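Local coordinates for StiE protein (PDB 6ECX), which is a modular polyketide synthase whose O-methyltransferase domain, the part described here, binds S-adenosylmethionine as methyl donor, at residues D102-I105 against L106-N110; R135-Q138 against N139-R142. All blocks are in the same frame, centred on the assembly; numbering follows the deposited sequence.

Contact 1: D102-I105 against L106-N110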
loop_
_atom_site.group_PDB
_atom_site.type_symbol
_atom_site.label_atom_id
_atom_site.label_comp_id
_atom_site.label_asym_id
_atom_site.label_seq_id
_atom_site.Cartn_x
_atom_site.Cartn_y
_atom_site.Cartn_z
ATOM N N ASP A 102 -1.835 -10.497 1.079
ATOM C CA ASP A 102 -2.787 -10.027 0.070
ATOM C C ASP A 102 -2.965 -11.049 -1.049
ATOM O O ASP A 102 -4.095 -11.347 -1.458
ATOM C CB ASP A 102 -2.323 -8.687 -0.482
ATOM C CG ASP A 102 -2.508 -7.559 0.513
ATOM O OD1 ASP A 102 -3.643 -7.383 1.011
ATOM O OD2 ASP A 102 -1.525 -6.849 0.804
ATOM N N LEU A 103 -1.860 -11.627 -1.536
ATOM C CA LEU A 103 -1.960 -12.653 -2.576
ATOM C C LEU A 103 -2.664 -13.895 -2.067
ATOM O O LEU A 103 -3.472 -14.499 -2.782
ATOM C CB LEU A 103 -0.574 -13.036 -3.087
ATOM C CG LEU A 103 0.181 -11.963 -3.872
ATOM C CD1 LEU A 103 1.587 -12.440 -4.194
ATOM C CD2 LEU A 103 -0.578 -11.614 -5.132
ATOM N N ILE A 104 -2.340 -14.316 -0.844
ATOM C CA ILE A 104 -2.931 -15.538 -0.305
ATOM C C ILE A 104 -4.436 -15.362 -0.085
ATOM O O ILE A 104 -5.236 -16.251 -0.409
ATOM C CB ILE A 104 -2.205 -15.928 0.991
ATOM C CG1 ILE A 104 -0.799 -16.483 0.665
ATOM C CG2 ILE A 104 -3.066 -16.889 1.807
ATOM C CD1 ILE A 104 0.082 -16.664 1.885
ATOM N N ILE A 105 -4.837 -14.229 0.497
ATOM C CA ILE A 105 -6.254 -13.972 0.729
ATOM C C ILE A 105 -7.015 -13.950 -0.595
ATOM O O ILE A 105 -8.091 -14.546 -0.721
ATOM C CB ILE A 105 -6.429 -12.659 1.512
ATOM C CG1 ILE A 105 -5.965 -12.849 2.960
ATOM C CG2 ILE A 105 -7.876 -12.176 1.453
ATOM C CD1 ILE A 105 -5.846 -11.551 3.721
ATOM N N LEU A 106 -6.464 -13.270 -1.602
ATOM C CA LEU A 106 -7.098 -13.254 -2.917
ATOM C C LEU A 106 -7.188 -14.663 -3.494
ATOM O O LEU A 106 -8.246 -15.076 -3.986
ATOM C CB LEU A 106 -6.322 -12.323 -3.856
ATOM C CG LEU A 106 -6.446 -10.831 -3.524
ATOM C CD1 LEU A 106 -5.525 -10.004 -4.401
ATOM C CD2 LEU A 106 -7.893 -10.349 -3.719
ATOM N N GLY A 107 -6.101 -15.435 -3.394
ATOM C CA GLY A 107 -6.100 -16.777 -3.962
ATOM C C GLY A 107 -7.041 -17.729 -3.247
ATOM O O GLY A 107 -7.670 -18.591 -3.877
ATOM N N GLU A 108 -7.128 -17.608 -1.917
ATOM C CA GLU A 108 -8.012 -18.466 -1.132
ATOM C C GLU A 108 -9.471 -18.181 -1.444
ATOM O O GLU A 108 -10.289 -19.104 -1.541
ATOM C CB GLU A 108 -7.755 -18.261 0.360
ATOM C CG GLU A 108 -6.660 -19.122 0.945
ATOM C CD GLU A 108 -6.435 -18.846 2.420
ATOM O OE1 GLU A 108 -6.595 -17.677 2.831
ATOM O OE2 GLU A 108 -6.099 -19.797 3.160
ATOM N N GLN A 109 -9.817 -16.911 -1.604
ATOM C CA GLN A 109 -11.206 -16.519 -1.774
ATOM C C GLN A 109 -11.662 -16.492 -3.233
ATOM O O GLN A 109 -12.860 -16.325 -3.486
ATOM C CB GLN A 109 -11.419 -15.158 -1.111
ATOM C CG GLN A 109 -11.018 -15.176 0.374
ATOM C CD GLN A 109 -11.253 -13.851 1.089
ATOM O OE1 GLN A 109 -11.344 -12.791 0.462
ATOM N NE2 GLN A 109 -11.366 -13.911 2.410
ATOM N N ASN A 110 -10.753 -16.677 -4.196
ATOM C CA ASN A 110 -11.096 -16.643 -5.624
ATOM C C ASN A 110 -10.266 -17.710 -6.326
ATOM O O ASN A 110 -9.138 -17.446 -6.754
ATOM C CB ASN A 110 -10.842 -15.265 -6.218
ATOM C CG ASN A 110 -11.439 -14.155 -5.382
ATOM O OD1 ASN A 110 -12.589 -13.775 -5.586
ATOM N ND2 ASN A 110 -10.662 -13.632 -4.428
#
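E108 N gives its hydrogen to I104 O at 2.8 Å, the shortest bond joining 102-105 to 106-110. Three more i to i+4 bonds flank it: D102 to L106, L103 to G107 and I105 to Q109. This is the alpha-helix 101-109. I104 and E108 run side by side, and I104 CG2 lies 3.8 Å from E108 OE1. I105 and Q109 repeat this one residue on, with I105 CG2 3.7 Å from Q109 OE1. Both CG2 methyls stand anti to their own backbone N, which turns them toward the next turn of helix. L106 folds back over the preceding turn, its CG 3.2 Å from D102 O. At the C-terminal end N110 leaves helical geometry. Its ND2 reaches back to L106 O at 2.8 Å, in the carbonyl plane and on a lone pair, with an N-H...O angle of 164°. L103 and L106 rest on L115 of strand 114-119. D102 touches S-adenosylmethionine and forms a salt bridge with R77, which binds this cofactor. The helix thus presents apolar groups to the sheet and an acid to the cofactor pocket, while the N110 amide adds a side-chain bond to L106 O in the last turn.

Contact 2: R135-Q138 against N139-R142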
loop_
_atom_site.group_PDB
_atom_site.type_symbol
_atom_site.label_atom_id
_atom_site.label_comp_id
_atom_site.label_asym_id
_atom_site.label_seq_id
_atom_site.Cartn_x
_atom_site.Cartn_y
_atom_site.Cartn_z
ATOM N N ARG A 135 -0.876 -23.365 2.462
ATOM C CA ARG A 135 -2.278 -23.206 2.114
ATOM C C ARG A 135 -2.654 -23.909 0.806
ATOM O O ARG A 135 -3.797 -23.778 0.358
ATOM C CB ARG A 135 -2.613 -21.717 2.057
ATOM C CG ARG A 135 -2.690 -21.090 3.453
ATOM C CD ARG A 135 -2.063 -19.712 3.491
ATOM N NE ARG A 135 -2.067 -19.125 4.832
ATOM C CZ ARG A 135 -1.051 -19.202 5.688
ATOM N NH1 ARG A 135 -1.146 -18.636 6.884
ATOM N NH2 ARG A 135 0.062 -19.847 5.352
ATOM N N GLY A 136 -1.732 -24.662 0.203
ATOM C CA GLY A 136 -2.037 -25.385 -1.023
ATOM C C GLY A 136 -2.241 -24.514 -2.248
ATOM O O GLY A 136 -2.956 -24.909 -3.173
ATOM N N LEU A 137 -1.627 -23.338 -2.284
ATOM C CA LEU A 137 -1.794 -22.393 -3.379
ATOM C C LEU A 137 -0.592 -22.345 -4.317
ATOM O O LEU A 137 -0.521 -21.453 -5.165
ATOM C CB LEU A 137 -2.061 -20.999 -2.810
ATOM C CG LEU A 137 -3.376 -20.853 -2.028
ATOM C CD1 LEU A 137 -3.325 -19.643 -1.099
ATOM C CD2 LEU A 137 -4.502 -20.705 -3.029
ATOM N N GLN A 138 0.352 -23.283 -4.200
ATOM C CA GLN A 138 1.564 -23.195 -5.005
ATOM C C GLN A 138 1.303 -23.412 -6.490
ATOM O O GLN A 138 2.194 -23.168 -7.301
ATOM C CB GLN A 138 2.618 -24.199 -4.512
ATOM C CG GLN A 138 2.311 -25.677 -4.783
ATOM C CD GLN A 138 1.377 -26.281 -3.748
ATOM O OE1 GLN A 138 0.653 -25.556 -3.055
ATOM N NE2 GLN A 138 1.398 -27.610 -3.625
ATOM N N ASN A 139 0.117 -23.850 -6.878
ATOM C CA ASN A 139 -0.161 -23.960 -8.299
ATOM C C ASN A 139 -0.692 -22.672 -8.887
ATOM O O ASN A 139 -0.666 -22.520 -10.114
ATOM C CB ASN A 139 -1.140 -25.104 -8.560
ATOM C CG ASN A 139 -0.643 -26.383 -7.990
ATOM O OD1 ASN A 139 -1.294 -27.012 -7.152
ATOM N ND2 ASN A 139 0.548 -26.775 -8.417
ATOM N N ARG A 140 -1.155 -21.739 -8.047
ATOM C CA ARG A 140 -1.682 -20.484 -8.535
ATOM C C ARG A 140 -0.887 -19.249 -8.121
ATOM O O ARG A 140 -1.107 -18.187 -8.713
ATOM C CB ARG A 140 -3.141 -20.309 -8.093
ATOM C CG ARG A 140 -4.006 -21.530 -8.438
ATOM C CD ARG A 140 -5.485 -21.187 -8.412
ATOM N NE ARG A 140 -6.059 -21.362 -7.087
ATOM C CZ ARG A 140 -6.496 -20.382 -6.307
ATOM N NH1 ARG A 140 -6.996 -20.689 -5.115
ATOM N NH2 ARG A 140 -6.435 -19.108 -6.709
ATOM N N ILE A 141 0.019 -19.341 -7.143
ATOM C CA ILE A 141 0.782 -18.181 -6.677
ATOM C C ILE A 141 2.271 -18.466 -6.855
ATOM O O ILE A 141 2.787 -19.451 -6.313
ATOM C CB ILE A 141 0.467 -17.842 -5.213
ATOM C CG1 ILE A 141 -1.023 -17.578 -5.030
ATOM C CG2 ILE A 141 1.279 -16.616 -4.725
ATOM C CD1 ILE A 141 -1.379 -17.158 -3.628
ATOM N N ARG A 142 2.969 -17.598 -7.590
ATOM C CA ARG A 142 4.426 -17.676 -7.686
ATOM C C ARG A 142 5.048 -16.460 -7.011
ATOM O O ARG A 142 4.533 -15.339 -7.120
ATOM C CB ARG A 142 4.910 -17.764 -9.138
ATOM C CG ARG A 142 4.362 -18.935 -9.940
ATOM C CD ARG A 142 4.855 -18.846 -11.374
ATOM N NE ARG A 142 4.448 -17.598 -12.022
ATOM C CZ ARG A 142 4.858 -17.239 -13.235
ATOM N NH1 ARG A 142 5.681 -18.037 -13.901
ATOM N NH2 ARG A 142 4.447 -16.109 -13.790
HETATM O O HOH W 1 -2.451 -24.347 -5.879
#
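R140 bends at chi3 (-88°), and this lays its guanidinium across L137. The L137 methyl CD2 sits over one face of the group, 3.3 Å from R140 NH1. I141 approaches L137 differently. Its CG1, beside the backbone N, carries CD1 to L137, and the two side chains lie alongside each other, pointing the same way. I141 CD1 is 4.0 Å from L137 CB.

The backbone between them is held by one acceptor. L137 O takes R140 N at 3.0 Å and I141 N at 2.9 Å. The I141 donor lies almost in line with the carbonyl bond, at a C=O...N angle of 173°. The R140 donor stands well above the carbonyl plane, 53° out of it. Its bond closes a beta-turn close to type I, with Q138 and N139 at the corners, before strand 141-145 begins.

A water bridges G136 O and N139 N, donating to the first and accepting from the second, each at 2.8 Å; its bond to N139 OD1 is weak. G136, with positive phi, is the C-prime residue of a Schellman motif that ends helix 122-134. L137 N returns to V132 O, and G136 N to R133 O.

L137 also packs on I104 and E108 of helix 101-109, and I141 on V132. R140 NH1 probably hydrogen-bonds to G107 O, while R140 NH2 bonds to L113 O. The guanidinium is thus used twice: its face lies against a leucine methyl, and its N-H groups bond, in one case probably, to backbone carbonyls. These bonds probably fix its rotation and join the turn to the neighbouring helix and loop.

Overall arrangement
Contact 1 comes first along the chain and contact 2 follows it. Their centres are 10 Å apart, on the same side of the chain's centre. Both belong to the Rossmann-like methyltransferase domain. Contact 1 is helix 101-109, the crossover between strands 91-94 and 114-119. Contact 2 leads from helix 122-134 into strand 141-145, an outermost strand of the sheet. The two meet directly: I104 CG2 packs on R135 CD at 3.4 Å, and L103 O lies 3.5 Å from I141 CD1. Contact 1 reaches the cofactor through D102. Contact 2 lies farther out, with the I141 side chain about 13 Å from S-adenosylmethionine, and joins helix 122-134 to the edge strand 141-145.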